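Local structure of class I phosphodiesterase PDEB1 (Leishmania major, 2R8Q) at residues A[128-139]-A[202-211]; A[245-256]-A[317-326]. The protein is a class I phosphodiesterase of the HD superfamily, with an all-helical catalytic domain that holds a zinc and a magnesium ion. All blocks are in the same frame, centred on the assembly; numbering follows the deposited sequence.

Interaction 1 of 2, residues A[128-139]-A[202-211]; sequences LECYVLLVTALV and YAYRALIDCV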
loop_
_atom_site.group_PDB
_atom_site.type_symbol
_atom_site.label_atom_id
_atom_site.label_comp_id
_atom_site.label_asym_id
_atom_site.label_seq_id
_atom_site.Cartn_x
_atom_site.Cartn_y
_atom_site.Cartn_z
ATOM N N LEU A 128 -4.565 1.325 27.317
ATOM C CA LEU A 128 -4.569 1.773 25.929
ATOM C C LEU A 128 -3.993 0.687 25.023
ATOM O O LEU A 128 -4.517 0.431 23.940
ATOM C CB LEU A 128 -3.749 3.061 25.774
ATOM C CG LEU A 128 -3.596 3.568 24.334
ATOM C CD1 LEU A 128 -4.965 3.820 23.723
ATOM C CD2 LEU A 128 -2.766 4.845 24.319
ATOM N N GLU A 129 -2.916 0.048 25.471
ATOM C CA GLU A 129 -2.284 -1.005 24.682
ATOM C C GLU A 129 -3.192 -2.224 24.555
ATOM O O GLU A 129 -3.210 -2.886 23.516
ATOM C CB GLU A 129 -0.928 -1.362 25.297
ATOM C CG GLU A 129 0.033 -0.183 25.200
ATOM C CD GLU A 129 1.305 -0.337 26.003
ATOM O OE1 GLU A 129 1.306 -1.053 27.029
ATOM O OE2 GLU A 129 2.309 0.297 25.615
ATOM N N CYS A 130 -3.964 -2.514 25.599
ATOM C CA CYS A 130 -4.891 -3.642 25.541
ATOM C C CYS A 130 -5.959 -3.345 24.491
ATOM O O CYS A 130 -6.323 -4.214 23.695
ATOM C CB CYS A 130 -5.555 -3.869 26.899
ATOM S SG CYS A 130 -4.453 -4.577 28.139
ATOM N N TYR A 131 -6.453 -2.109 24.498
ATOM C CA TYR A 131 -7.476 -1.666 23.556
ATOM C C TYR A 131 -6.955 -1.757 22.126
ATOM O O TYR A 131 -7.598 -2.344 21.255
ATOM C CB TYR A 131 -7.885 -0.224 23.884
ATOM C CG TYR A 131 -8.895 0.387 22.941
ATOM C CD1 TYR A 131 -10.096 -0.265 22.650
ATOM C CD2 TYR A 131 -8.659 1.624 22.347
ATOM C CE1 TYR A 131 -11.031 0.302 21.790
ATOM C CE2 TYR A 131 -9.590 2.200 21.484
ATOM C CZ TYR A 131 -10.772 1.530 21.211
ATOM O OH TYR A 131 -11.684 2.082 20.343
ATOM N N VAL A 132 -5.780 -1.183 21.888
ATOM C CA VAL A 132 -5.188 -1.217 20.559
ATOM C C VAL A 132 -4.934 -2.649 20.088
ATOM O O VAL A 132 -5.152 -2.973 18.924
ATOM C CB VAL A 132 -3.870 -0.411 20.527
ATOM C CG1 VAL A 132 -3.192 -0.564 19.167
ATOM C CG2 VAL A 132 -4.166 1.059 20.816
ATOM N N LEU A 133 -4.490 -3.518 20.993
ATOM C CA LEU A 133 -4.230 -4.903 20.619
ATOM C C LEU A 133 -5.505 -5.593 20.127
ATOM O O LEU A 133 -5.497 -6.289 19.107
ATOM C CB LEU A 133 -3.648 -5.667 21.812
ATOM C CG LEU A 133 -3.317 -7.145 21.593
ATOM C CD1 LEU A 133 -2.309 -7.295 20.452
ATOM C CD2 LEU A 133 -2.745 -7.727 22.879
ATOM N N LEU A 134 -6.609 -5.380 20.838
ATOM C CA LEU A 134 -7.876 -5.997 20.462
ATOM C C LEU A 134 -8.401 -5.460 19.132
ATOM O O LEU A 134 -8.930 -6.222 18.318
ATOM C CB LEU A 134 -8.908 -5.795 21.578
ATOM C CG LEU A 134 -8.549 -6.557 22.859
ATOM C CD1 LEU A 134 -9.464 -6.128 23.997
ATOM C CD2 LEU A 134 -8.671 -8.057 22.615
ATOM N N VAL A 135 -8.252 -4.157 18.914
ATOM C CA VAL A 135 -8.689 -3.532 17.674
ATOM C C VAL A 135 -7.835 -4.060 16.524
ATOM O O VAL A 135 -8.345 -4.377 15.450
ATOM C CB VAL A 135 -8.541 -1.992 17.755
ATOM C CG1 VAL A 135 -8.669 -1.368 16.367
ATOM C CG2 VAL A 135 -9.597 -1.427 18.694
ATOM N N THR A 136 -6.530 -4.162 16.763
ATOM C CA THR A 136 -5.597 -4.642 15.749
ATOM C C THR A 136 -5.953 -6.043 15.261
ATOM O O THR A 136 -5.797 -6.358 14.082
ATOM C CB THR A 136 -4.154 -4.636 16.290
ATOM O OG1 THR A 136 -3.788 -3.293 16.628
ATOM C CG2 THR A 136 -3.179 -5.159 15.243
ATOM N N ALA A 137 -6.435 -6.890 16.162
ATOM C CA ALA A 137 -6.808 -8.240 15.767
ATOM C C ALA A 137 -7.785 -8.228 14.586
ATOM O O ALA A 137 -7.688 -9.055 13.686
ATOM C CB ALA A 137 -7.426 -8.981 16.955
ATOM N N LEU A 138 -8.715 -7.277 14.579
ATOM C CA LEU A 138 -9.713 -7.208 13.517
ATOM C C LEU A 138 -9.200 -6.750 12.154
ATOM O O LEU A 138 -9.823 -7.038 11.132
ATOM C CB LEU A 138 -10.880 -6.310 13.957
ATOM C CG LEU A 138 -11.636 -6.794 15.198
ATOM C CD1 LEU A 138 -12.666 -5.753 15.619
ATOM C CD2 LEU A 138 -12.309 -8.130 14.900
ATOM N N VAL A 139 -8.072 -6.048 12.125
ATOM C CA VAL A 139 -7.528 -5.559 10.863
ATOM C C VAL A 139 -6.293 -6.320 10.398
ATOM O O VAL A 139 -5.831 -6.110 9.283
ATOM C CB VAL A 139 -7.096 -4.068 10.962
ATOM C CG1 VAL A 139 -8.241 -3.213 11.487
ATOM C CG2 VAL A 139 -5.874 -3.940 11.862
ATOM N N TYR A 202 0.776 7.074 18.781
ATOM C CA TYR A 202 1.262 5.923 19.536
ATOM C C TYR A 202 0.462 4.681 19.144
ATOM O O TYR A 202 1.020 3.606 18.910
ATOM C CB TYR A 202 1.101 6.182 21.038
ATOM C CG TYR A 202 1.740 5.137 21.924
ATOM C CD1 TYR A 202 3.098 5.199 22.243
ATOM C CD2 TYR A 202 0.988 4.083 22.446
ATOM C CE1 TYR A 202 3.688 4.238 23.061
ATOM C CE2 TYR A 202 1.567 3.119 23.262
ATOM C CZ TYR A 202 2.918 3.202 23.567
ATOM O OH TYR A 202 3.497 2.253 24.379
ATOM N N ALA A 203 -0.854 4.849 19.072
ATOM C CA ALA A 203 -1.756 3.758 18.714
ATOM C C ALA A 203 -1.477 3.215 17.316
ATOM O O ALA A 203 -1.448 2.001 17.115
ATOM C CB ALA A 203 -3.201 4.226 18.819
ATOM N N TYR A 204 -1.283 4.106 16.344
ATOM C CA TYR A 204 -1.008 3.657 14.985
ATOM C C TYR A 204 0.300 2.880 14.896
ATOM O O TYR A 204 0.378 1.864 14.205
ATOM C CB TYR A 204 -0.965 4.838 14.008
ATOM C CG TYR A 204 -2.312 5.197 13.425
ATOM C CD1 TYR A 204 -3.037 6.286 13.906
ATOM C CD2 TYR A 204 -2.863 4.446 12.383
ATOM C CE1 TYR A 204 -4.276 6.622 13.362
ATOM C CE2 TYR A 204 -4.101 4.771 11.832
ATOM C CZ TYR A 204 -4.801 5.863 12.327
ATOM O OH TYR A 204 -6.011 6.210 11.771
ATOM N N ARG A 205 1.332 3.349 15.589
ATOM C CA ARG A 205 2.598 2.640 15.535
ATOM C C ARG A 205 2.468 1.260 16.170
ATOM O O ARG A 205 3.041 0.292 15.682
ATOM C CB ARG A 205 3.705 3.446 16.224
ATOM C CG ARG A 205 5.079 2.793 16.108
ATOM C CD ARG A 205 5.358 2.373 14.670
ATOM N NE ARG A 205 6.611 1.637 14.523
ATOM C CZ ARG A 205 7.797 2.206 14.342
ATOM N NH1 ARG A 205 7.901 3.529 14.280
ATOM N NH2 ARG A 205 8.880 1.450 14.218
ATOM N N ALA A 206 1.701 1.165 17.249
ATOM C CA ALA A 206 1.508 -0.118 17.915
ATOM C C ALA A 206 0.728 -1.081 17.018
ATOM O O ALA A 206 1.089 -2.251 16.888
ATOM C CB ALA A 206 0.774 0.084 19.240
ATOM N N LEU A 207 -0.338 -0.584 16.397
ATOM C CA LEU A 207 -1.150 -1.410 15.514
ATOM C C LEU A 207 -0.295 -1.930 14.357
ATOM O O LEU A 207 -0.305 -3.124 14.056
ATOM C CB LEU A 207 -2.340 -0.595 14.989
ATOM C CG LEU A 207 -3.303 -1.252 13.992
ATOM C CD1 LEU A 207 -4.666 -0.579 14.080
ATOM C CD2 LEU A 207 -2.734 -1.143 12.579
ATOM N N ILE A 208 0.461 -1.033 13.729
ATOM C CA ILE A 208 1.318 -1.400 12.607
ATOM C C ILE A 208 2.401 -2.401 13.025
ATOM O O ILE A 208 2.640 -3.389 12.325
ATOM C CB ILE A 208 1.945 -0.129 11.982
ATOM C CG1 ILE A 208 0.839 0.667 11.282
ATOM C CG2 ILE A 208 3.073 -0.502 11.019
ATOM C CD1 ILE A 208 1.194 2.107 10.942
ATOM N N ASP A 209 3.050 -2.154 14.162
ATOM C CA ASP A 209 4.083 -3.067 14.645
ATOM C C ASP A 209 3.506 -4.462 14.840
ATOM O O ASP A 209 4.125 -5.465 14.477
ATOM C CB ASP A 209 4.665 -2.601 15.985
ATOM C CG ASP A 209 5.568 -1.390 15.850
ATOM O OD1 ASP A 209 6.121 -1.169 14.748
ATOM O OD2 ASP A 209 5.741 -0.673 16.860
ATOM N N CYS A 210 2.315 -4.518 15.425
ATOM C CA CYS A 210 1.664 -5.793 15.681
ATOM C C CYS A 210 1.293 -6.542 14.409
ATOM O O CYS A 210 1.509 -7.748 14.315
ATOM C CB CYS A 210 0.428 -5.582 16.557
ATOM S SG CYS A 210 0.857 -5.297 18.289
ATOM N N VAL A 211 0.740 -5.837 13.428
ATOM C CA VAL A 211 0.373 -6.491 12.178
ATOM C C VAL A 211 1.627 -6.996 11.462
ATOM O O VAL A 211 1.660 -8.122 10.968
ATOM C CB VAL A 211 -0.386 -5.533 11.228
ATOM C CG1 VAL A 211 -0.691 -6.240 9.913
ATOM C CG2 VAL A 211 -1.679 -5.072 11.874
#

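Interaction 2 of 2, residues A[245-256]-A[317-326]; sequences VMETLIKAGDVS and FFRDIVGNLF. With ZN (zinc ion), chain C.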
loop_
_atom_site.group_PDB
_atom_site.type_symbol
_atom_site.label_atom_id
_atom_site.label_comp_id
_atom_site.label_asym_id
_atom_site.label_seq_id
_atom_site.Cartn_x
_atom_site.Cartn_y
_atom_site.Cartn_z
ATOM N N VAL A 245 5.763 -7.300 23.932
ATOM C CA VAL A 245 4.753 -8.159 24.539
ATOM C C VAL A 245 3.503 -8.160 23.658
ATOM O O VAL A 245 2.896 -9.208 23.438
ATOM C CB VAL A 245 4.381 -7.681 25.966
ATOM C CG1 VAL A 245 3.069 -8.335 26.414
ATOM C CG2 VAL A 245 5.498 -8.045 26.939
ATOM N N MET A 246 3.127 -6.989 23.147
ATOM C CA MET A 246 1.959 -6.882 22.275
ATOM C C MET A 246 2.159 -7.710 21.012
ATOM O O MET A 246 1.263 -8.445 20.583
ATOM C CB MET A 246 1.715 -5.425 21.871
ATOM C CG MET A 246 1.261 -4.509 22.995
ATOM S SD MET A 246 1.116 -2.787 22.429
ATOM C CE MET A 246 -0.398 -2.879 21.486
ATOM N N GLU A 247 3.341 -7.590 20.412
ATOM C CA GLU A 247 3.639 -8.321 19.187
ATOM C C GLU A 247 3.635 -9.822 19.423
ATOM O O GLU A 247 3.164 -10.588 18.588
ATOM C CB GLU A 247 4.999 -7.891 18.627
ATOM C CG GLU A 247 5.068 -6.414 18.266
ATOM C CD GLU A 247 6.482 -5.949 17.967
ATOM O OE1 GLU A 247 7.434 -6.630 18.400
ATOM O OE2 GLU A 247 6.641 -4.896 17.313
ATOM N N THR A 248 4.165 -10.238 20.568
ATOM C CA THR A 248 4.216 -11.654 20.890
ATOM C C THR A 248 2.814 -12.202 21.143
ATOM O O THR A 248 2.512 -13.337 20.765
ATOM C CB THR A 248 5.114 -11.899 22.111
ATOM O OG1 THR A 248 6.407 -11.344 21.854
ATOM C CG2 THR A 248 5.265 -13.389 22.374
ATOM N N LEU A 249 1.962 -11.401 21.780
ATOM C CA LEU A 249 0.592 -11.826 22.042
ATOM C C LEU A 249 -0.197 -11.988 20.748
ATOM O O LEU A 249 -0.903 -12.983 20.584
ATOM C CB LEU A 249 -0.135 -10.834 22.956
ATOM C CG LEU A 249 0.220 -10.894 24.443
ATOM C CD1 LEU A 249 -0.419 -9.720 25.162
ATOM C CD2 LEU A 249 -0.252 -12.220 25.039
ATOM N N ILE A 250 -0.097 -11.032 19.825
ATOM C CA ILE A 250 -0.855 -11.190 18.589
ATOM C C ILE A 250 -0.328 -12.383 17.800
ATOM O O ILE A 250 -1.095 -13.074 17.131
ATOM C CB ILE A 250 -0.863 -9.899 17.712
ATOM C CG1 ILE A 250 -1.898 -10.070 16.591
ATOM C CG2 ILE A 250 0.525 -9.618 17.137
ATOM C CD1 ILE A 250 -2.284 -8.780 15.876
ATOM N N LYS A 251 0.973 -12.649 17.897
ATOM C CA LYS A 251 1.540 -13.805 17.212
ATOM C C LYS A 251 0.930 -15.060 17.826
ATOM O O LYS A 251 0.541 -15.987 17.114
ATOM C CB LYS A 251 3.061 -13.849 17.370
ATOM C CG LYS A 251 3.825 -13.039 16.334
ATOM C CD LYS A 251 5.331 -13.246 16.465
ATOM C CE LYS A 251 5.721 -14.716 16.343
ATOM N NZ LYS A 251 5.285 -15.329 15.056
ATOM N N ALA A 252 0.836 -15.076 19.152
ATOM C CA ALA A 252 0.268 -16.216 19.867
ATOM C C ALA A 252 -1.180 -16.436 19.445
ATOM O O ALA A 252 -1.586 -17.559 19.154
ATOM C CB ALA A 252 0.343 -15.982 21.378
ATOM N N GLY A 253 -1.964 -15.365 19.418
ATOM C CA GLY A 253 -3.350 -15.500 19.017
ATOM C C GLY A 253 -3.461 -16.012 17.592
ATOM O O GLY A 253 -4.338 -16.809 17.268
ATOM N N ASP A 254 -2.552 -15.559 16.737
ATOM C CA ASP A 254 -2.553 -15.951 15.335
ATOM C C ASP A 254 -2.314 -17.450 15.129
ATOM O O ASP A 254 -2.875 -18.046 14.205
ATOM C CB ASP A 254 -1.502 -15.126 14.584
ATOM C CG ASP A 254 -1.885 -14.864 13.143
ATOM O OD1 ASP A 254 -3.081 -14.998 12.792
ATOM O OD2 ASP A 254 -0.981 -14.504 12.358
ATOM N N VAL A 255 -1.502 -18.066 15.986
ATOM C CA VAL A 255 -1.235 -19.503 15.866
ATOM C C VAL A 255 -1.861 -20.296 17.012
ATOM O O VAL A 255 -1.398 -21.385 17.359
ATOM C CB VAL A 255 0.287 -19.805 15.820
ATOM C CG1 VAL A 255 0.905 -19.143 14.600
ATOM C CG2 VAL A 255 0.969 -19.327 17.095
ATOM N N SER A 256 -2.938 -19.754 17.572
ATOM C CA SER A 256 -3.633 -20.373 18.702
ATOM C C SER A 256 -4.566 -21.537 18.382
ATOM O O SER A 256 -5.064 -22.188 19.299
ATOM C CB SER A 256 -4.436 -19.312 19.457
ATOM O OG SER A 256 -5.470 -18.777 18.644
ATOM N N PHE A 317 6.737 -22.541 20.624
ATOM C CA PHE A 317 6.408 -21.132 20.803
ATOM C C PHE A 317 5.612 -20.896 22.080
ATOM O O PHE A 317 5.970 -20.039 22.886
ATOM C CB PHE A 317 5.620 -20.593 19.603
ATOM C CG PHE A 317 5.364 -19.109 19.668
ATOM C CD1 PHE A 317 6.421 -18.205 19.622
ATOM C CD2 PHE A 317 4.067 -18.616 19.786
ATOM C CE1 PHE A 317 6.194 -16.830 19.693
ATOM C CE2 PHE A 317 3.828 -17.242 19.857
ATOM C CZ PHE A 317 4.894 -16.350 19.811
ATOM N N PHE A 318 4.530 -21.643 22.271
ATOM C CA PHE A 318 3.731 -21.456 23.478
ATOM C C PHE A 318 4.478 -21.872 24.741
ATOM O O PHE A 318 4.404 -21.194 25.763
ATOM C CB PHE A 318 2.396 -22.206 23.380
ATOM C CG PHE A 318 1.322 -21.431 22.664
ATOM C CD1 PHE A 318 1.145 -21.560 21.288
ATOM C CD2 PHE A 318 0.522 -20.532 23.360
ATOM C CE1 PHE A 318 0.186 -20.798 20.616
ATOM C CE2 PHE A 318 -0.440 -19.764 22.700
ATOM C CZ PHE A 318 -0.608 -19.896 21.326
ATOM N N ARG A 319 5.201 -22.984 24.675
ATOM C CA ARG A 319 5.956 -23.442 25.832
ATOM C C ARG A 319 6.960 -22.369 26.248
ATOM O O ARG A 319 7.123 -22.080 27.435
ATOM C CB ARG A 319 6.675 -24.752 25.497
ATOM C CG ARG A 319 5.711 -25.895 25.221
ATOM C CD ARG A 319 6.337 -26.976 24.359
ATOM N NE ARG A 319 5.344 -27.955 23.927
ATOM C CZ ARG A 319 5.520 -28.804 22.920
ATOM N NH1 ARG A 319 6.655 -28.794 22.233
ATOM N NH2 ARG A 319 4.561 -29.663 22.599
ATOM N N ASP A 320 7.611 -21.765 25.261
ATOM C CA ASP A 320 8.604 -20.727 25.515
ATOM C C ASP A 320 8.034 -19.426 26.064
ATOM O O ASP A 320 8.528 -18.904 27.063
ATOM C CB ASP A 320 9.390 -20.434 24.236
ATOM C CG ASP A 320 10.520 -21.417 24.010
ATOM O OD1 ASP A 320 10.400 -22.578 24.454
ATOM O OD2 ASP A 320 11.523 -21.031 23.376
ATOM N N ILE A 321 6.995 -18.891 25.429
ATOM C CA ILE A 321 6.444 -17.632 25.910
ATOM C C ILE A 321 5.703 -17.762 27.234
ATOM O O ILE A 321 5.722 -16.840 28.045
ATOM C CB ILE A 321 5.523 -16.969 24.856
ATOM C CG1 ILE A 321 4.258 -17.804 24.645
ATOM C CG2 ILE A 321 6.284 -16.809 23.543
ATOM C CD1 ILE A 321 3.249 -17.135 23.717
ATOM N N VAL A 322 5.062 -18.904 27.463
ATOM C CA VAL A 322 4.343 -19.112 28.715
ATOM C C VAL A 322 5.335 -19.343 29.852
ATOM O O VAL A 322 5.199 -18.775 30.935
ATOM C CB VAL A 322 3.387 -20.325 28.624
ATOM C CG1 VAL A 322 2.828 -20.659 30.000
ATOM C CG2 VAL A 322 2.246 -20.009 27.669
ATOM N N GLY A 323 6.343 -20.167 29.593
ATOM C CA GLY A 323 7.333 -20.454 30.614
ATOM C C GLY A 323 8.225 -19.279 30.970
ATOM O O GLY A 323 8.692 -19.179 32.104
ATOM N N ASN A 324 8.450 -18.378 30.019
ATOM C CA ASN A 324 9.327 -17.236 30.258
ATOM C C ASN A 324 8.678 -15.919 30.672
ATOM O O ASN A 324 9.370 -15.023 31.159
ATOM C CB ASN A 324 10.208 -16.990 29.030
ATOM C CG ASN A 324 11.247 -18.077 28.831
ATOM O OD1 ASN A 324 12.052 -18.351 29.721
ATOM N ND2 ASN A 324 11.237 -18.700 27.659
ATOM N N LEU A 325 7.368 -15.779 30.486
ATOM C CA LEU A 325 6.716 -14.530 30.870
ATOM C C LEU A 325 5.201 -14.597 31.053
ATOM O O LEU A 325 4.668 -14.053 32.019
ATOM C CB LEU A 325 7.058 -13.433 29.855
ATOM C CG LEU A 325 6.609 -12.015 30.215
ATOM C CD1 LEU A 325 7.292 -11.562 31.500
ATOM C CD2 LEU A 325 6.946 -11.072 29.075
ATOM N N PHE A 326 4.505 -15.245 30.123
ATOM C CA PHE A 326 3.048 -15.346 30.211
ATOM C C PHE A 326 2.647 -16.576 31.018
ATOM O O PHE A 326 2.012 -17.494 30.497
ATOM C CB PHE A 326 2.423 -15.437 28.813
ATOM C CG PHE A 326 2.830 -14.325 27.881
ATOM C CD1 PHE A 326 2.957 -13.019 28.339
ATOM C CD2 PHE A 326 3.054 -14.582 26.533
ATOM C CE1 PHE A 326 3.300 -11.986 27.468
ATOM C CE2 PHE A 326 3.396 -13.555 25.656
ATOM C CZ PHE A 326 3.520 -12.256 26.126
HETATM ZN ZN ZN C . -4.011 -14.147 10.983
HETATM O O HOH W 1 -2.007 -13.626 10.377
HETATM O O HOH W 2 -3.239 -16.057 9.984
#

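Interaction 1 of 2, residues A[128-139]-A[202-211]
Glu129 and Tyr202 make the one hydrogen bond between segments 128-139 and 202-211. The phenol OH of Tyr202 donates to Glu129 OE2 over 2.6 Å and meets it nearly along the C-O axis. OE2 lies at the edge of the ring, in its plane, and carboxylate and ring are turned only 20° from each other. The chain of Glu129 runs extended beyond CG, which carries the carboxylate across to the phenol. Its other oxygen, OE1, forms a salt bridge with Arg242 and takes the backbone N-H of Thr126. Tyr202 also has a cation-pi contact with Arg243.

Apolar packing fills the rest. Val132 lays its two methyls against helix 202-211. CG2 touches Ala203 CB at 3.9 Å, while CG1 sits 4.0 Å from Ala206 CB. CG1 also lies against Ala203 O and the backbone N of Leu207. Further along, Val139 CG2 touches Leu207 CD1 at 4.2 Å and also reaches Val211. Leu133 CD1 reaches Cys210 SG.

Thr136 turns its two branches to different tasks. Its hydroxyl bonds back to Val132 O of its own helix at 2.7 Å, from above the carbonyl plane, while Thr136 N comes from the opposite face. OG1 still lies 3.4 Å from Leu207 CG. The methyl CG2, anti to the backbone N (chi1 -61° for OG1), packs 3.7 Å from Val211 CG2.

The axes of the two segments cross at -50° and come within 9.4 Å. The backbones are nearest at Thr136 and Leu207. The chemistry is therefore divided: a buried carboxylate with several donors at one end, which probably favours its charged form, and a mostly apolar seam beyond it in which the threonine hydroxyl is satisfied within its own helix.

Interaction 2 of 2, residues A[245-256]-A[317-326]
This contact joins two helices of the all-helical phosphodiesterase catalytic domain, and one of them carries a zinc ligand. Helix 239-254 packs against helix 302-324 and the turn after it. The axes of the two short helical segments run at 141°, nearer antiparallel than parallel, and come within 11.2 Å. Three phenylalanines span the distance.

Phe326, just past the helix end, packs against Val245, Thr248 and Leu249. Leu249 CD2 sits over one ring face in a CH-pi contact, 4.1 Å from the centroid. Val245 CG1 and Thr248 CG2 meet the ring edge. Thr248 CG2 also touches Ile321 CG2 at 3.8 Å, while its hydroxyl bonds to Leu244 O.

Phe317 extends from its helix with CG anti to the backbone N (chi1 -175°), and this brings the ring edge to Ala252 CA, 3.7 Å from CE2. Ile321 CG2 covers one of its faces. The bent chain of Lys251 passes close by, with CE 3.9 Å from Phe317 CZ. Its NZ is hydrogen-bonded to His219, and its cation-pi contact with the ring is long and at most weak.

Phe318 directs its edge at the helix end: CZ is 3.3 Å from Ala252 O, and CE1 meets Val255 O, also at the edge. Ser256 OG closes the turn with a bond to Gly253 O.

No hydrogen bond crosses the contact. Asp254 points its carboxylate away from the phenylalanines to the zinc ion, which His104, His140 and Asp141 also bind. Two waters complete the zinc shell, and Asp254 OD1 binds the metal at 2.2 Å.

Interactions 1 and 2 follow one another along the chain, and their centres are about 16 Å apart. They touch through helix 239-254, which packs against 128-139 and 202-211 as well as against 317-326. Met246 touches both helices of interaction 1: its CE is 3.5 Å from Glu129 O, and its CB is 3.7 Å from Cys210 SG. Ile250 CG2 meets Cys210 O at 3.5 Å. Both contacts approach the metal site. The side chain of Val211 in interaction 1 is about 7 Å from the magnesium ion and about 9 Å from the zinc ion that Asp254 of interaction 2 binds. The side chain of Val255, in interaction 2, lies about 5 Å from 3-isobutyl-1-methylxanthine.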